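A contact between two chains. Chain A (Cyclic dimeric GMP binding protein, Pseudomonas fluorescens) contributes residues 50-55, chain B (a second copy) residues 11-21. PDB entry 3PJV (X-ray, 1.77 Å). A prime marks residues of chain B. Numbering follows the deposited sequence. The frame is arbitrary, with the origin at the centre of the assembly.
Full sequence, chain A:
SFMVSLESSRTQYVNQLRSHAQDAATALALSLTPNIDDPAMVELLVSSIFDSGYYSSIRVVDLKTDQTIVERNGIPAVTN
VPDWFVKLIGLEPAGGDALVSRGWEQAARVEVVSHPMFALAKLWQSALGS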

# COMPACT_ATOMS: atom_id res chain seq x y z
N PHE A 50 4.16 0.29 9.71
CA PHE A 50 3.91 -1.15 9.71
C PHE A 50 2.42 -1.49 9.80
O PHE A 50 1.98 -2.52 9.31
CB PHE A 50 4.64 -1.82 10.86
CG PHE A 50 4.50 -3.32 10.86
CD1 PHE A 50 3.61 -3.94 11.73
CD2 PHE A 50 5.25 -4.10 10.00
CE1 PHE A 50 3.48 -5.31 11.74
CE2 PHE A 50 5.12 -5.48 10.01
CZ PHE A 50 4.24 -6.08 10.88
N ASP A 51 1.66 -0.62 10.45
CA ASP A 51 0.26 -0.93 10.74
C ASP A 51 -0.63 -1.03 9.50
O ASP A 51 -1.78 -1.47 9.60
CB ASP A 51 -0.30 0.07 11.76
CG ASP A 51 0.19 -0.21 13.17
OD1 ASP A 51 0.83 -1.26 13.40
OD2 ASP A 51 -0.08 0.62 14.07
N SER A 52 -0.12 -0.64 8.34
CA SER A 52 -0.86 -0.80 7.08
C SER A 52 -1.00 -2.27 6.71
O SER A 52 -1.94 -2.66 6.01
CB SER A 52 -0.14 -0.08 5.94
OG SER A 52 1.16 -0.62 5.74
N GLY A 53 -0.04 -3.08 7.13
CA GLY A 53 -0.02 -4.48 6.75
C GLY A 53 0.74 -4.73 5.46
O GLY A 53 0.87 -5.87 5.03
N TYR A 54 1.26 -3.67 4.84
CA TYR A 54 1.92 -3.81 3.53
C TYR A 54 3.30 -4.46 3.62
O TYR A 54 3.88 -4.85 2.60
CB TYR A 54 2.09 -2.47 2.82
CG TYR A 54 0.81 -1.70 2.57
CD1 TYR A 54 -0.41 -2.35 2.45
CD2 TYR A 54 0.83 -0.31 2.47
CE1 TYR A 54 -1.58 -1.63 2.23
CE2 TYR A 54 -0.32 0.41 2.25
CZ TYR A 54 -1.52 -0.25 2.14
OH TYR A 54 -2.67 0.48 1.92
N TYR A 55 3.85 -4.56 4.84
CA TYR A 55 5.23 -5.03 5.02
C TYR A 55 5.28 -6.31 5.84
O TYR A 55 4.62 -6.41 6.88
CB TYR A 55 6.10 -3.93 5.65
CG TYR A 55 5.95 -2.64 4.89
CD1 TYR A 55 6.63 -2.43 3.69
CD2 TYR A 55 5.05 -1.66 5.31
CE1 TYR A 55 6.45 -1.28 2.96
CE2 TYR A 55 4.87 -0.50 4.59
CZ TYR A 55 5.58 -0.32 3.41
OH TYR A 55 5.40 0.83 2.67
N THR B 11 -11.93 -0.75 13.45
CA THR B 11 -11.93 0.70 13.29
C THR B 11 -10.53 1.20 12.96
O THR B 11 -10.37 2.12 12.16
CB THR B 11 -12.53 1.44 14.50
OG1 THR B 11 -12.60 0.54 15.61
CG2 THR B 11 -13.94 1.92 14.18
N GLN B 12 -9.52 0.57 13.55
CA GLN B 12 -8.14 0.93 13.25
C GLN B 12 -7.77 0.70 11.78
O GLN B 12 -7.14 1.55 11.15
CB GLN B 12 -7.16 0.16 14.14
CG GLN B 12 -5.82 -0.09 13.47
CD GLN B 12 -4.77 -0.62 14.42
OE1 GLN B 12 -4.99 -0.71 15.63
NE2 GLN B 12 -3.61 -0.96 13.87
N TYR B 13 -8.16 -0.46 11.24
CA TYR B 13 -7.85 -0.75 9.84
C TYR B 13 -8.64 0.16 8.91
O TYR B 13 -8.13 0.63 7.89
CB TYR B 13 -8.13 -2.22 9.51
CG TYR B 13 -7.39 -3.21 10.38
CD1 TYR B 13 -6.33 -2.81 11.18
CD2 TYR B 13 -7.77 -4.54 10.40
CE1 TYR B 13 -5.66 -3.73 11.98
CE2 TYR B 13 -7.10 -5.46 11.19
CZ TYR B 13 -6.06 -5.05 11.98
OH TYR B 13 -5.41 -5.97 12.76
N VAL B 14 -9.89 0.43 9.26
CA VAL B 14 -10.69 1.37 8.49
C VAL B 14 -10.05 2.76 8.49
O VAL B 14 -10.03 3.44 7.46
CB VAL B 14 -12.13 1.46 9.04
CG1 VAL B 14 -12.82 2.69 8.50
CG2 VAL B 14 -12.89 0.21 8.67
N ASN B 15 -9.54 3.19 9.64
CA ASN B 15 -8.87 4.48 9.71
C ASN B 15 -7.66 4.52 8.79
O ASN B 15 -7.41 5.53 8.13
CB ASN B 15 -8.43 4.82 11.14
CG ASN B 15 -9.60 5.25 12.02
OD1 ASN B 15 -10.71 5.47 11.53
ND2 ASN B 15 -9.35 5.37 13.31
N GLN B 16 -6.92 3.42 8.74
CA GLN B 16 -5.73 3.36 7.90
C GLN B 16 -6.10 3.39 6.42
O GLN B 16 -5.48 4.10 5.64
CB GLN B 16 -4.89 2.12 8.23
CG GLN B 16 -3.56 2.07 7.47
CD GLN B 16 -3.70 1.51 6.07
OE1 GLN B 16 -2.97 1.90 5.14
NE2 GLN B 16 -4.64 0.59 5.90
N LEU B 17 -7.13 2.63 6.05
CA LEU B 17 -7.59 2.62 4.67
C LEU B 17 -8.08 4.01 4.25
O LEU B 17 -7.81 4.46 3.14
CB LEU B 17 -8.71 1.59 4.47
CG LEU B 17 -8.29 0.12 4.61
CD1 LEU B 17 -9.53 -0.76 4.53
CD2 LEU B 17 -7.28 -0.26 3.54
N ARG B 18 -8.78 4.69 5.15
CA ARG B 18 -9.29 6.03 4.85
C ARG B 18 -8.16 7.03 4.64
O ARG B 18 -8.18 7.80 3.67
CB ARG B 18 -10.23 6.53 5.95
CG ARG B 18 -10.82 7.90 5.64
CD ARG B 18 -11.85 8.34 6.67
NE ARG B 18 -13.05 7.51 6.63
CZ ARG B 18 -13.42 6.71 7.62
NH1 ARG B 18 -12.70 6.63 8.73
NH2 ARG B 18 -14.53 5.99 7.50
N SER B 19 -7.19 7.05 5.54
CA SER B 19 -6.12 8.03 5.45
C SER B 19 -5.25 7.75 4.23
O SER B 19 -4.81 8.67 3.56
CB SER B 19 -5.30 8.10 6.75
OG SER B 19 -4.49 6.96 6.93
N HIS B 20 -5.03 6.47 3.95
CA HIS B 20 -4.26 6.07 2.77
C HIS B 20 -4.97 6.57 1.51
O HIS B 20 -4.33 7.12 0.61
CB HIS B 20 -4.11 4.54 2.75
CG HIS B 20 -3.35 4.01 1.57
ND1 HIS B 20 -3.97 3.37 0.52
CD2 HIS B 20 -2.03 4.01 1.29
CE1 HIS B 20 -3.06 3.01 -0.37
NE2 HIS B 20 -1.87 3.38 0.08
N ALA B 21 -6.28 6.37 1.44
CA ALA B 21 -7.05 6.81 0.29
C ALA B 21 -7.11 8.34 0.19
O ALA B 21 -6.98 8.91 -0.89
CB ALA B 21 -8.46 6.21 0.33
O HOH W 1 -4.25 -1.86 4.61

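This is a small, largely polar contact in which a turn of chain A rests against one side of a chain B helix, held by a tyrosine–histidine edge-to-face pair and one water bridge, with no clear direct hydrogen bond between the stretches. The two stretches bury 271 Å² together, and their backbones come closest at Ser52 and Gln16′, whose CA atoms lie 6.5 Å apart, so side chains and water fill the gap.

The chain B side is helical throughout: successive i to i+4 bonds, such as Gln16′ N to Gln12′ O at 3.1 Å and His20′ N to Gln16′ O at 2.9 Å, fix its pitch. Residues spaced by four therefore share a side, and Gln12′, Gln16′ and His20′ all point their CA-to-CB bonds toward chain A. In chain A, Phe50 to Gly53 form a type I turn, of which Asp51 and Ser52 touch the helix; it is closed by Gly53 N to Phe50 O at 3.0 Å. Gly53 has a phi of 90°, where a CB would be jammed against the carbonyl O of Ser52; this backbone geometry alone calls for glycine. Ser52, with chi1 in the p well, accepts a hydrogen bond at its OG from Tyr54 N (3.2 Å, N-H...O angle 167°), tying together the two residues that flank the glycine.

Gln16′ is central to the contact. Its chi1 is t and its chi2 m, and the bent chain brings OE1 to 3.5 Å from both Ser52 CB and Tyr54 OH. The amide's other end works through water: water 1 donates to Ser52 O at 2.8 Å and accepts from Gln16′ NE2 at 2.8 Å, the latter bond weak in its geometry. The water thus joins a backbone acceptor to an amide donor that do not meet directly.

One helical turn later, Tyr54 meets His20′. The ring centroids are 5.5 Å apart and the planes inclined at 67°. The phenol presents its edge, and its hydroxyl oxygen packs on the imidazole face, with Tyr54 OH 3.4 Å from His20′ CE1. His20′ ND1 is already hydrogen-bonded elsewhere in the structure.

At the other end, Asp51 and Gln12′ make a looser polar approach. Asp51 OD2 and Gln12′ NE2 are 3.9 Å apart, close enough for a weak electrostatic attraction at most, and too far apart for a good hydrogen bond.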